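Serine--tRNA ligase, cytoplasmic (Candida albicans, PDB 3QO8) catalyses the two-step attachment of serine to tRNA(Ser), first activating the amino acid with ATP and then transferring it to the acceptor end of the tRNA. Local coordinates at residues S275-E281 against R294-K300; Q226-L231 against L243-Q249; Y136-I142 against W357-Q362; S329-P333 against C414-Y419. All blocks are in the same frame, centred on the assembly; numbering follows the deposited sequence. Where two conformers were deposited one is given.

Overall arrangement
From the N terminus, the chain first enters contact 3 at 136-142, in the loop after strand 126-131, and that loop closes only when 357-362 arrives at the end of strand 350-358. Contacts 2 and 1 both fall within this long excursion and follow each other in series: 226-231 meets 243-249, then 275-281 pairs with 294-300. They touch, and together hold one seryl-sulfamoyl-adenosine in the active site. Contact 4 opens at 329-333 and closes at 414-419, setting the loop between helix 312-329 and strand 334-338 on helix 408-419. It crosses contact 3; the two abut, their centres about 10 Å apart and 21 to 32 Å from those of contacts 1 and 2.

Contact 1 (S275-E281 against R294-K300); sequences SSCFRRE and RVHAFEK. With SSA (5'-O-(N-(L-seryl)-sulfamoyl)adenosine), chain B.
Cys277 and Phe298 face each other as a hydrogen-bonded antiparallel pair, and the cysteine CB rests over one face of the ring, 3.8 Å from the centroid. The adenine of the bound seryl-sulfamoyl-adenosine lies over the opposite face, Phe298 CE2 coming within 3.4 Å of its C5. Here packing is tight. Phe298 CG sits between its own backbone N and carbonyl carbon (chi1 63°), and Arg279 reaches the ring edge with NE. The arginine chain is extended, with adenine C8 off-centre over one face of its guanidinium and seryl O9 at the edge; NE donates to Ala245 O, NH1 to the sulfamoyl O1S at 2.8 Å, and NH2 to O9. The backbone of Val295 reads the adenine edge, its N donating to N1 at 2.9 Å and its O accepting from N6.

Beyond the strands the contact is looser and partly exposed. His296 ND1 donates in its ring plane to Arg279 O at 2.8 Å. Glu281 OE2 and Arg294 NH1 form a salt bridge of 2.8 Å, NH1 lying above the carboxylate plane, while Glu281 OE1 takes a weak bond from adenine N6. Arg294 NE is bridged to Asp288.

This is the adenylate site of a class II synthetase core, with Arg279 belonging to motif 2. Its guanidinium, set against the sulfamoyl group that replaces the phosphate of seryl-adenylate, would probably help offset negative charge during serine activation.

Contact 2 (Q226-L231 against L243-Q249); sequences QFDEEL and LIATSEQ. With SSA (5'-O-(N-(L-seryl)-sulfamoyl)adenosine), chain B.
The amides of Gln226 and Gln249 slide past each other in opposite directions, their planes 36° apart, and bring two NE2 donors within 3.3 Å. They are not bonded to each other; one water accepts from both. At its edge, nearly in the amide plane, Gln226 NE2 also donates to the syn lone pair of Glu230 OE1, at 2.8 Å. That carboxylate, turned 89° from the Gln249 amide, lays CD against Ala245 CB at 3.4 Å. Leu231 CD1 lies off-centre over one face of the Phe227 ring, whereas its CD2 presses on Ala245 CB (3.8 Å) and Leu243 O.

With Gln249 CG beside the backbone N (chi1 -75°), the extended side chain runs alongside the preceding turn, where OE1 accepts from Ala245 N at 2.9 Å. The same turn presents Thr246 OG1, which caps Glu248 N and accepts from the seryl amino nitrogen N10. This is consistent with a second shell behind the loop that probably binds the serine substrate.

The end of helix 224-229 and the loop after it pack on the turn leading to helix 248-252. Met218 of helix 215-218 packs against Leu231 and Gln249, strand 269-278 flanks Leu243 and Ile244, and Met212 of the second subunit touches Leu243.

Contact 3 (Y136-I142 against W357-Q362); sequences YKKPEQI and WFPFQQ
Pro139 CB sits over the six-membered ring of Trp357, 3.5 Å from the centroid and 11° off the ring normal, a CH-pi contact near the centre of the face.

The hydrogen bond of the contact runs from Trp357 NE1 to Glu140 O at 2.9 Å. The acceptor lies in the indole plane, although the donor is tilted 24° from the carbonyl plane. Tyr136 OH braces the same loop from inside, giving its proton to Ile142 O at 2.9 Å and taking an almost straight bond from Glu140 N.

Gln141 is the centre of an inverse gamma turn where the loop after strand 126-131 passes the end of strand 350-358 in the catalytic core.

Remaining contacts are van der Waals or weakly polar. Pro359 CB approaches both Glu140 O and Ile142 O, each at 3.3 Å, and Gln141 CA-H points to Pro359 O. The Gln141 and Gln362 amides are nearly parallel, 13° apart, but make no hydrogen bond; Gln141 NE2 instead goes to Ala150 O.

Contact 4 (S329-P333 against C414-Y419); sequences SLGLP and CILENY. With SSA (5'-O-(N-(L-seryl)-sulfamoyl)adenosine), chain D.
With CG anti to the carbonyl carbon (chi1 -84°), Tyr419 swings from helix 408-419 so that its OH meets Leu330 O, 2.5 Å away. Leu332 starts the same way, and its extended second torsion (chi2 175°) directs CD1 to Cys414 SG at 3.9 Å and Ile415 CG1, and CD2 to Asn418 CB and, at 4.0 Å, the edge of the tyrosine ring at CE1. Leucine and tyrosine cross at about a right angle.

The hydroxyl donates to Leu330 O from above the carbonyl plane, 49° out of it; the bond is very short, and its exact length should be read with caution. Every touching residue here is buried. Asn418 ND2 returns to Cys414 O at 3.1 Å, on the face opposite to that used by Asn418 N, and also donates to Trp357 O; its OD1 accepts from Ala144 N.

Gly331 turns the chain after helix 312-329 with positive phi, and its N lies 3.3 Å from O4' of a second seryl-sulfamoyl-adenosine. Tyr419 OH approaches N9 of that ligand's adenine, and CE2 brings the ring edge to C4. Helix 312-329 is closed by a Schellman motif at Gly331, which borders a second ligand pocket apart from the active site.

Contact 1 (S275-E281 against R294-K300)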
# COMPACT_ATOMS: atom_id res chain seq x y z
N SER A 275 5.42 0.67 7.95
CA SER A 275 4.36 0.63 6.95
C SER A 275 4.90 1.24 5.68
O SER A 275 5.91 1.94 5.70
CB SER A 275 3.16 1.45 7.42
OG SER A 275 3.44 2.85 7.35
N SER A 276 4.22 0.99 4.57
CA SER A 276 4.34 1.87 3.42
C SER A 276 3.56 3.16 3.73
O SER A 276 2.69 3.17 4.61
CB SER A 276 3.82 1.20 2.15
OG SER A 276 4.76 0.21 1.74
N CYS A 277 3.90 4.22 3.00
CA CYS A 277 3.36 5.56 3.20
C CYS A 277 3.04 6.14 1.85
O CYS A 277 3.81 5.98 0.90
CB CYS A 277 4.39 6.45 3.91
SG CYS A 277 5.00 5.73 5.47
N PHE A 278 1.91 6.84 1.74
CA PHE A 278 1.43 7.33 0.45
C PHE A 278 1.12 8.81 0.54
O PHE A 278 0.37 9.24 1.43
CB PHE A 278 0.19 6.53 0.01
CG PHE A 278 0.44 5.05 -0.01
CD1 PHE A 278 0.91 4.42 -1.16
CD2 PHE A 278 0.25 4.28 1.14
CE1 PHE A 278 1.17 3.05 -1.16
CE2 PHE A 278 0.51 2.93 1.14
CZ PHE A 278 0.96 2.31 -0.01
N ARG A 279 1.70 9.61 -0.36
CA ARG A 279 1.51 11.04 -0.32
C ARG A 279 1.31 11.61 -1.72
O ARG A 279 2.09 11.33 -2.62
CB ARG A 279 2.71 11.70 0.36
CG ARG A 279 2.96 11.16 1.75
CD ARG A 279 4.01 11.96 2.49
NE ARG A 279 4.25 11.38 3.80
CZ ARG A 279 4.88 12.00 4.80
NH1 ARG A 279 5.32 13.25 4.64
NH2 ARG A 279 5.04 11.37 5.96
N ARG A 280 0.26 12.40 -1.89
CA ARG A 280 -0.02 13.03 -3.18
C ARG A 280 1.03 14.06 -3.56
O ARG A 280 1.25 14.31 -4.74
CB ARG A 280 -1.42 13.66 -3.16
CG ARG A 280 -2.55 12.62 -3.03
CD ARG A 280 -3.93 13.26 -3.24
NE ARG A 280 -3.94 14.07 -4.45
CZ ARG A 280 -4.30 15.35 -4.49
NH1 ARG A 280 -4.71 15.96 -3.38
NH2 ARG A 280 -4.26 16.01 -5.64
N GLU A 281 1.69 14.65 -2.56
CA GLU A 281 2.67 15.71 -2.81
C GLU A 281 2.09 16.70 -3.80
O GLU A 281 2.75 17.12 -4.75
CB GLU A 281 3.96 15.11 -3.37
CG GLU A 281 4.65 14.13 -2.40
CD GLU A 281 5.26 14.84 -1.20
OE1 GLU A 281 5.24 14.29 -0.08
OE2 GLU A 281 5.78 15.96 -1.38
N ARG A 294 11.93 11.89 -3.40
CA ARG A 294 10.60 12.39 -3.11
C ARG A 294 9.63 11.69 -4.03
O ARG A 294 9.57 11.98 -5.22
CB ARG A 294 10.50 13.91 -3.35
CG ARG A 294 9.10 14.43 -3.04
CD ARG A 294 8.95 15.94 -3.26
NE ARG A 294 9.81 16.69 -2.37
CZ ARG A 294 9.55 16.91 -1.08
NH1 ARG A 294 8.44 16.42 -0.53
NH2 ARG A 294 10.40 17.61 -0.34
N VAL A 295 8.87 10.74 -3.47
CA VAL A 295 7.99 9.88 -4.26
C VAL A 295 6.60 9.83 -3.66
O VAL A 295 6.36 10.42 -2.61
CB VAL A 295 8.57 8.46 -4.36
CG1 VAL A 295 9.80 8.44 -5.29
CG2 VAL A 295 8.92 7.93 -2.97
N HIS A 296 5.68 9.13 -4.32
CA HIS A 296 4.29 9.06 -3.84
C HIS A 296 4.06 7.89 -2.88
O HIS A 296 3.06 7.86 -2.17
CB HIS A 296 3.30 8.94 -5.01
CG HIS A 296 3.22 10.18 -5.85
ND1 HIS A 296 2.75 11.38 -5.36
CD2 HIS A 296 3.55 10.41 -7.14
CE1 HIS A 296 2.81 12.30 -6.31
NE2 HIS A 296 3.29 11.73 -7.40
N ALA A 297 4.98 6.92 -2.88
CA ALA A 297 4.87 5.71 -2.04
C ALA A 297 6.26 5.37 -1.55
O ALA A 297 7.20 5.33 -2.35
CB ALA A 297 4.28 4.53 -2.86
N PHE A 298 6.41 5.16 -0.25
CA PHE A 298 7.71 4.82 0.31
C PHE A 298 7.52 4.06 1.61
O PHE A 298 6.42 4.10 2.19
CB PHE A 298 8.60 6.08 0.51
CG PHE A 298 8.04 7.09 1.49
CD1 PHE A 298 8.39 7.05 2.83
CD2 PHE A 298 7.15 8.08 1.06
CE1 PHE A 298 7.88 7.99 3.73
CE2 PHE A 298 6.62 8.99 1.95
CZ PHE A 298 6.99 8.97 3.29
N GLU A 299 8.55 3.35 2.05
CA GLU A 299 8.50 2.66 3.34
C GLU A 299 9.16 3.49 4.45
O GLU A 299 10.08 4.27 4.18
CB GLU A 299 9.16 1.28 3.26
CG GLU A 299 8.31 0.24 2.48
CD GLU A 299 8.22 0.59 1.00
OE1 GLU A 299 9.26 0.56 0.32
OE2 GLU A 299 7.10 0.88 0.52
N LYS A 300 8.70 3.32 5.68
CA LYS A 300 9.25 4.09 6.79
C LYS A 300 9.16 3.30 8.09
O LYS A 300 8.10 2.76 8.43
CB LYS A 300 8.53 5.45 6.93
CG LYS A 300 9.09 6.34 8.08
CD LYS A 300 8.58 7.81 8.01
CE LYS A 300 7.03 7.89 7.98
NZ LYS A 300 6.39 7.08 9.06
N10 SSA B . 5.39 10.65 11.39
CA SSA B . 6.33 11.74 11.15
CB SSA B . 7.73 11.32 11.59
OG SSA B . 8.26 10.33 10.69
C9 SSA B . 6.33 12.12 9.70
O9 SSA B . 5.70 11.48 8.87
N8 SSA B . 7.06 13.18 9.38
S1 SSA B . 7.43 13.56 7.86
O1S SSA B . 6.31 14.03 7.11
O2S SSA B . 8.45 14.56 7.89
O5' SSA B . 8.04 12.33 7.16
C5' SSA B . 9.11 11.61 7.74
C4' SSA B . 10.19 11.37 6.67
O4' SSA B . 9.71 10.63 5.55
C3' SSA B . 10.74 12.64 6.07
O3' SSA B . 11.68 13.24 6.97
C2' SSA B . 11.38 12.10 4.79
O2' SSA B . 12.65 11.49 5.09
C1' SSA B . 10.42 10.99 4.37
N9 SSA B . 9.47 11.49 3.36
C8 SSA B . 8.48 12.39 3.54
N7 SSA B . 7.86 12.59 2.37
C5 SSA B . 8.45 11.80 1.45
C6 SSA B . 8.24 11.58 0.10
N6 SSA B . 7.24 12.25 -0.52
N1 SSA B . 9.03 10.71 -0.56
C2 SSA B . 10.01 10.06 0.08
N3 SSA B . 10.23 10.24 1.38
C4 SSA B . 9.48 11.12 2.08
O HOH W 1 5.65 4.03 8.55

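Contact 2 (Q226-L231 against L243-Q249)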
# COMPACT_ATOMS: atom_id res chain seq x y z
N GLN A 226 -3.82 18.14 5.52
CA GLN A 226 -3.39 16.83 5.06
C GLN A 226 -4.46 16.20 4.16
O GLN A 226 -4.14 15.57 3.15
CB GLN A 226 -3.02 15.92 6.24
CG GLN A 226 -1.80 16.44 7.03
CD GLN A 226 -1.45 15.59 8.24
OE1 GLN A 226 -1.86 15.88 9.37
NE2 GLN A 226 -0.66 14.54 8.01
N PHE A 227 -5.73 16.39 4.50
CA PHE A 227 -6.80 15.88 3.66
C PHE A 227 -6.82 16.55 2.29
O PHE A 227 -7.25 15.96 1.30
CB PHE A 227 -8.16 16.03 4.34
CG PHE A 227 -8.39 15.05 5.46
CD1 PHE A 227 -8.91 13.80 5.19
CD2 PHE A 227 -8.07 15.38 6.77
CE1 PHE A 227 -9.13 12.89 6.21
CE2 PHE A 227 -8.28 14.48 7.79
CZ PHE A 227 -8.81 13.23 7.51
N ASP A 228 -6.34 17.79 2.23
CA ASP A 228 -6.38 18.59 1.01
C ASP A 228 -5.32 18.24 -0.04
O ASP A 228 -5.63 18.08 -1.21
CB ASP A 228 -6.31 20.09 1.34
CG ASP A 228 -7.59 20.60 1.99
OD1 ASP A 228 -8.67 20.07 1.67
OD2 ASP A 228 -7.50 21.54 2.80
N GLU A 229 -4.07 18.13 0.38
CA GLU A 229 -3.00 17.94 -0.59
C GLU A 229 -2.08 16.77 -0.28
O GLU A 229 -1.05 16.60 -0.94
CB GLU A 229 -2.18 19.22 -0.75
CG GLU A 229 -1.49 19.69 0.53
CD GLU A 229 -0.80 21.04 0.36
OE1 GLU A 229 -0.99 21.68 -0.70
OE2 GLU A 229 -0.07 21.45 1.28
N GLU A 230 -2.43 15.97 0.72
CA GLU A 230 -1.55 14.86 1.10
C GLU A 230 -2.17 13.49 0.86
O GLU A 230 -1.52 12.62 0.27
CB GLU A 230 -1.07 15.00 2.56
CG GLU A 230 0.12 14.11 2.91
CD GLU A 230 0.44 14.08 4.41
OE1 GLU A 230 -0.51 14.07 5.23
OE2 GLU A 230 1.65 14.07 4.77
N LEU A 231 -3.42 13.29 1.30
CA LEU A 231 -3.95 11.93 1.41
C LEU A 231 -4.70 11.43 0.19
O LEU A 231 -5.54 12.13 -0.37
CB LEU A 231 -4.86 11.81 2.64
CG LEU A 231 -4.21 12.09 3.99
CD1 LEU A 231 -5.24 11.97 5.09
CD2 LEU A 231 -3.05 11.12 4.22
N LEU A 243 -5.66 6.21 2.39
CA LEU A 243 -4.32 5.65 2.55
C LEU A 243 -3.52 6.52 3.51
O LEU A 243 -3.63 7.75 3.49
CB LEU A 243 -3.62 5.58 1.19
CG LEU A 243 -4.15 4.48 0.26
CD1 LEU A 243 -3.45 4.58 -1.09
CD2 LEU A 243 -3.92 3.11 0.88
N ILE A 244 -2.72 5.89 4.36
CA ILE A 244 -1.95 6.63 5.36
C ILE A 244 -0.73 7.31 4.75
O ILE A 244 -0.15 6.80 3.80
CB ILE A 244 -1.52 5.73 6.54
CG1 ILE A 244 -0.46 4.71 6.10
CG2 ILE A 244 -2.77 5.04 7.18
CD1 ILE A 244 0.08 3.82 7.24
N ALA A 245 -0.36 8.47 5.30
CA ALA A 245 0.85 9.19 4.91
C ALA A 245 2.04 8.75 5.74
O ALA A 245 3.19 8.99 5.37
CB ALA A 245 0.63 10.73 5.06
N THR A 246 1.77 8.09 6.86
CA THR A 246 2.81 7.69 7.80
C THR A 246 2.18 6.76 8.82
O THR A 246 1.01 6.93 9.17
CB THR A 246 3.44 8.93 8.54
OG1 THR A 246 4.08 8.50 9.75
CG2 THR A 246 2.37 9.95 8.90
N SER A 247 2.94 5.78 9.31
CA SER A 247 2.40 4.88 10.32
C SER A 247 2.03 5.60 11.62
O SER A 247 1.32 5.06 12.46
CB SER A 247 3.33 3.68 10.59
OG SER A 247 4.60 4.10 11.09
N GLU A 248 2.52 6.84 11.76
CA GLU A 248 2.14 7.70 12.87
C GLU A 248 0.62 7.75 13.01
O GLU A 248 0.08 7.70 14.10
CB GLU A 248 2.68 9.12 12.66
CG GLU A 248 2.32 10.10 13.76
CD GLU A 248 2.37 11.57 13.32
OE1 GLU A 248 3.18 11.94 12.43
OE2 GLU A 248 1.58 12.36 13.88
N GLN A 249 -0.05 7.85 11.87
CA GLN A 249 -1.50 8.01 11.87
C GLN A 249 -2.25 6.83 12.50
O GLN A 249 -2.95 7.01 13.50
CB GLN A 249 -1.99 8.37 10.46
CG GLN A 249 -1.68 9.83 10.13
CD GLN A 249 -1.58 10.11 8.63
OE1 GLN A 249 -1.54 9.20 7.80
NE2 GLN A 249 -1.53 11.39 8.28
N10 SSA B . 5.39 10.65 11.39
CA SSA B . 6.33 11.74 11.15
CB SSA B . 7.73 11.32 11.59
OG SSA B . 8.26 10.33 10.69
C9 SSA B . 6.33 12.12 9.70
O9 SSA B . 5.70 11.48 8.87
N8 SSA B . 7.06 13.18 9.38
S1 SSA B . 7.43 13.56 7.86
O1S SSA B . 6.31 14.03 7.11
O2S SSA B . 8.45 14.56 7.89
O5' SSA B . 8.04 12.33 7.16
C5' SSA B . 9.11 11.61 7.74
C4' SSA B . 10.19 11.37 6.67
O4' SSA B . 9.71 10.63 5.55
C3' SSA B . 10.74 12.64 6.07
O3' SSA B . 11.68 13.24 6.97
C2' SSA B . 11.38 12.10 4.79
O2' SSA B . 12.65 11.49 5.09
C1' SSA B . 10.42 10.99 4.37
N9 SSA B . 9.47 11.49 3.36
C8 SSA B . 8.48 12.39 3.54
N7 SSA B . 7.86 12.59 2.37
C5 SSA B . 8.45 11.80 1.45
C6 SSA B . 8.24 11.58 0.10
N6 SSA B . 7.24 12.25 -0.52
N1 SSA B . 9.03 10.71 -0.56
C2 SSA B . 10.01 10.06 0.08
N3 SSA B . 10.23 10.24 1.38
C4 SSA B . 9.48 11.12 2.08
O HOH W 2 -0.83 13.26 10.45

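Contact 3 (Y136-I142 against W357-Q362)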
# COMPACT_ATOMS: atom_id res chain seq x y z
N TYR A 136 36.25 11.87 7.85
CA TYR A 136 35.53 12.82 7.01
C TYR A 136 35.74 14.21 7.59
O TYR A 136 35.12 14.60 8.58
CB TYR A 136 34.05 12.49 6.92
CG TYR A 136 33.34 13.18 5.77
CD1 TYR A 136 33.78 13.03 4.46
CD2 TYR A 136 32.23 13.98 6.00
CE1 TYR A 136 33.13 13.66 3.39
CE2 TYR A 136 31.57 14.62 4.95
CZ TYR A 136 32.02 14.45 3.65
OH TYR A 136 31.36 15.08 2.62
N LYS A 137 36.62 14.94 6.92
CA LYS A 137 37.11 16.23 7.38
C LYS A 137 35.98 17.23 7.57
O LYS A 137 35.85 17.84 8.63
CB LYS A 137 38.12 16.74 6.35
CG LYS A 137 38.79 18.06 6.65
CD LYS A 137 39.85 18.35 5.59
CE LYS A 137 40.84 17.20 5.48
NZ LYS A 137 41.82 17.37 4.36
N LYS A 138 35.16 17.40 6.54
CA LYS A 138 34.09 18.38 6.57
C LYS A 138 33.12 18.08 5.43
O LYS A 138 33.47 17.40 4.48
CB LYS A 138 34.65 19.79 6.39
CG LYS A 138 35.20 20.05 5.01
CD LYS A 138 35.47 21.53 4.79
CE LYS A 138 36.29 21.76 3.53
NZ LYS A 138 35.63 21.22 2.31
N PRO A 139 31.89 18.59 5.54
CA PRO A 139 30.88 18.36 4.50
C PRO A 139 31.31 19.03 3.20
O PRO A 139 31.46 20.24 3.17
CB PRO A 139 29.64 19.05 5.06
CG PRO A 139 29.92 19.26 6.53
CD PRO A 139 31.39 19.45 6.62
N GLU A 140 31.54 18.24 2.15
CA GLU A 140 31.87 18.79 0.84
C GLU A 140 31.49 17.79 -0.24
O GLU A 140 30.75 16.85 0.04
CB GLU A 140 33.36 19.16 0.75
CG GLU A 140 34.31 18.04 1.13
CD GLU A 140 35.79 18.48 1.05
OE1 GLU A 140 36.61 17.97 1.85
OE2 GLU A 140 36.12 19.32 0.19
N GLN A 141 31.99 17.97 -1.46
CA GLN A 141 31.56 17.10 -2.55
C GLN A 141 32.35 15.79 -2.59
O GLN A 141 32.92 15.42 -3.62
CB GLN A 141 31.64 17.81 -3.92
CG GLN A 141 30.68 17.15 -4.93
CD GLN A 141 30.78 17.74 -6.33
OE1 GLN A 141 31.36 18.81 -6.54
NE2 GLN A 141 30.21 17.03 -7.31
N ILE A 142 32.39 15.11 -1.45
CA ILE A 142 33.16 13.90 -1.27
C ILE A 142 32.27 12.89 -0.55
O ILE A 142 31.67 13.21 0.48
CB ILE A 142 34.41 14.15 -0.38
CG1 ILE A 142 35.37 15.17 -1.03
CG2 ILE A 142 35.11 12.83 -0.03
CD1 ILE A 142 36.09 14.65 -2.24
N TRP A 357 23.82 14.92 5.19
CA TRP A 357 24.61 15.52 4.13
C TRP A 357 24.52 14.70 2.85
O TRP A 357 24.81 13.51 2.84
CB TRP A 357 26.07 15.66 4.57
CG TRP A 357 26.96 16.33 3.55
CD1 TRP A 357 27.98 15.74 2.82
CD2 TRP A 357 26.93 17.71 3.15
NE1 TRP A 357 28.58 16.69 2.00
CE2 TRP A 357 27.95 17.89 2.19
CE3 TRP A 357 26.15 18.80 3.52
CZ2 TRP A 357 28.20 19.13 1.59
CZ3 TRP A 357 26.40 20.03 2.94
CH2 TRP A 357 27.41 20.19 1.98
N PHE A 358 24.12 15.36 1.76
CA PHE A 358 24.15 14.75 0.44
C PHE A 358 25.31 15.39 -0.33
O PHE A 358 25.21 16.53 -0.79
CB PHE A 358 22.81 15.01 -0.28
CG PHE A 358 21.69 14.06 0.12
CD1 PHE A 358 21.18 14.05 1.42
CD2 PHE A 358 21.13 13.20 -0.82
CE1 PHE A 358 20.14 13.17 1.78
CE2 PHE A 358 20.10 12.32 -0.47
CZ PHE A 358 19.60 12.31 0.84
N PRO A 359 26.44 14.67 -0.47
CA PRO A 359 27.64 15.35 -0.98
C PRO A 359 27.57 15.74 -2.45
O PRO A 359 28.27 16.67 -2.83
CB PRO A 359 28.76 14.34 -0.73
CG PRO A 359 28.06 12.99 -0.70
CD PRO A 359 26.71 13.27 -0.08
N PHE A 360 26.77 15.06 -3.27
CA PHE A 360 26.67 15.48 -4.66
C PHE A 360 25.90 16.79 -4.72
O PHE A 360 26.29 17.72 -5.39
CB PHE A 360 25.98 14.45 -5.57
CG PHE A 360 25.76 14.97 -6.96
CD1 PHE A 360 26.77 14.89 -7.91
CD2 PHE A 360 24.57 15.58 -7.31
CE1 PHE A 360 26.58 15.40 -9.20
CE2 PHE A 360 24.37 16.09 -8.60
CZ PHE A 360 25.39 16.00 -9.54
N GLN A 361 24.77 16.82 -4.01
CA GLN A 361 23.92 17.99 -3.94
C GLN A 361 24.67 19.09 -3.22
O GLN A 361 24.40 20.27 -3.41
CB GLN A 361 22.66 17.63 -3.13
CG GLN A 361 22.05 16.25 -3.48
CD GLN A 361 21.25 16.29 -4.78
OE1 GLN A 361 20.56 17.27 -5.06
NE2 GLN A 361 21.37 15.24 -5.59
N GLN A 362 25.63 18.68 -2.40
CA GLN A 362 26.33 19.57 -1.48
C GLN A 362 25.34 20.34 -0.60
O GLN A 362 25.46 21.54 -0.43
CB GLN A 362 27.26 20.52 -2.24
CG GLN A 362 28.32 19.81 -3.10
CD GLN A 362 29.07 20.76 -4.02
OE1 GLN A 362 29.89 21.57 -3.56
NE2 GLN A 362 28.79 20.68 -5.32

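Contact 4 (S329-P333 against C414-Y419)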
# COMPACT_ATOMS: atom_id res chain seq x y z
N SER A 329 25.48 5.04 12.89
CA SER A 329 25.79 3.64 12.62
C SER A 329 25.91 3.36 11.12
O SER A 329 26.55 2.41 10.69
CB SER A 329 24.74 2.72 13.26
OG SER A 329 23.62 2.54 12.41
N LEU A 330 25.28 4.22 10.32
CA LEU A 330 25.39 4.11 8.87
C LEU A 330 26.51 4.99 8.32
O LEU A 330 26.77 4.99 7.11
CB LEU A 330 24.07 4.51 8.20
CG LEU A 330 22.89 3.55 8.40
CD1 LEU A 330 21.56 4.22 8.02
CD2 LEU A 330 23.13 2.30 7.57
N GLY A 331 27.15 5.76 9.19
CA GLY A 331 28.26 6.61 8.79
C GLY A 331 27.84 7.78 7.92
O GLY A 331 28.58 8.22 7.03
N LEU A 332 26.66 8.32 8.17
CA LEU A 332 26.14 9.42 7.35
C LEU A 332 26.25 10.74 8.12
O LEU A 332 25.68 10.86 9.20
CB LEU A 332 24.67 9.14 6.93
CG LEU A 332 24.44 7.83 6.16
CD1 LEU A 332 22.95 7.55 5.89
CD2 LEU A 332 25.23 7.80 4.86
N PRO A 333 26.98 11.73 7.55
CA PRO A 333 27.11 13.02 8.25
C PRO A 333 25.74 13.67 8.32
O PRO A 333 24.96 13.50 7.39
CB PRO A 333 28.02 13.85 7.32
CG PRO A 333 28.56 12.90 6.31
CD PRO A 333 27.59 11.76 6.21
N CYS A 414 20.68 8.86 0.41
CA CYS A 414 21.82 9.41 1.14
C CYS A 414 23.01 8.44 1.14
O CYS A 414 24.18 8.84 0.97
CB CYS A 414 21.42 9.71 2.58
SG CYS A 414 22.69 10.63 3.48
N ILE A 415 22.71 7.16 1.34
CA ILE A 415 23.71 6.12 1.25
C ILE A 415 24.39 6.12 -0.12
O ILE A 415 25.62 6.07 -0.22
CB ILE A 415 23.09 4.73 1.54
CG1 ILE A 415 22.73 4.63 3.03
CG2 ILE A 415 24.04 3.61 1.10
CD1 ILE A 415 21.87 3.45 3.40
N LEU A 416 23.58 6.15 -1.17
CA LEU A 416 24.12 6.14 -2.53
C LEU A 416 25.15 7.24 -2.73
O LEU A 416 26.23 7.00 -3.28
CB LEU A 416 23.01 6.27 -3.56
CG LEU A 416 22.01 5.10 -3.61
CD1 LEU A 416 20.88 5.39 -4.56
CD2 LEU A 416 22.70 3.81 -3.99
N GLU A 417 24.83 8.47 -2.31
CA GLU A 417 25.78 9.55 -2.59
C GLU A 417 27.03 9.41 -1.72
O GLU A 417 28.13 9.73 -2.16
CB GLU A 417 25.14 10.94 -2.46
CG GLU A 417 24.02 11.17 -3.47
CD GLU A 417 23.64 12.63 -3.64
OE1 GLU A 417 24.24 13.50 -2.98
OE2 GLU A 417 22.74 12.90 -4.46
N ASN A 418 26.86 8.90 -0.50
CA ASN A 418 27.99 8.81 0.43
C ASN A 418 28.83 7.53 0.35
O ASN A 418 29.90 7.45 0.94
CB ASN A 418 27.52 9.05 1.87
CG ASN A 418 27.28 10.52 2.17
OD1 ASN A 418 28.22 11.31 2.18
ND2 ASN A 418 26.02 10.89 2.41
N TYR A 419 28.34 6.52 -0.36
CA TYR A 419 29.03 5.23 -0.42
C TYR A 419 29.48 4.91 -1.83
O TYR A 419 29.98 3.83 -2.09
CB TYR A 419 28.17 4.10 0.17
CG TYR A 419 28.27 4.00 1.67
CD1 TYR A 419 27.55 4.85 2.50
CD2 TYR A 419 29.09 3.05 2.27
CE1 TYR A 419 27.64 4.77 3.89
CE2 TYR A 419 29.20 2.96 3.67
CZ TYR A 419 28.47 3.83 4.46
OH TYR A 419 28.56 3.76 5.84
N10 SSA D . 34.08 4.10 14.65
CA SSA D . 34.20 3.13 13.58
CB SSA D . 33.30 1.93 13.90
OG SSA D . 33.33 0.99 12.82
C9 SSA D . 33.78 3.76 12.28
O9 SSA D . 33.85 3.13 11.24
N8 SSA D . 33.34 5.01 12.35
S1 SSA D . 32.70 5.74 11.06
O1S SSA D . 32.03 6.94 11.49
O2S SSA D . 33.73 6.05 10.11
O5' SSA D . 31.69 4.78 10.40
C5' SSA D . 30.36 4.64 10.89
C4' SSA D . 29.78 3.35 10.31
O4' SSA D . 29.48 3.50 8.92
C3' SSA D . 30.77 2.20 10.40
O3' SSA D . 30.51 1.39 11.55
C2' SSA D . 30.55 1.41 9.13
O2' SSA D . 29.64 0.34 9.38
C1' SSA D . 29.92 2.38 8.16
N9 SSA D . 30.98 2.77 7.19
C8 SSA D . 31.66 3.93 7.15
N7 SSA D . 32.54 3.88 6.12
C5 SSA D . 32.41 2.67 5.52
C6 SSA D . 33.02 2.06 4.44
N6 SSA D . 34.00 2.70 3.74
N1 SSA D . 32.64 0.81 4.10
C2 SSA D . 31.68 0.16 4.77
N3 SSA D . 31.07 0.73 5.82
C4 SSA D . 31.42 1.98 6.21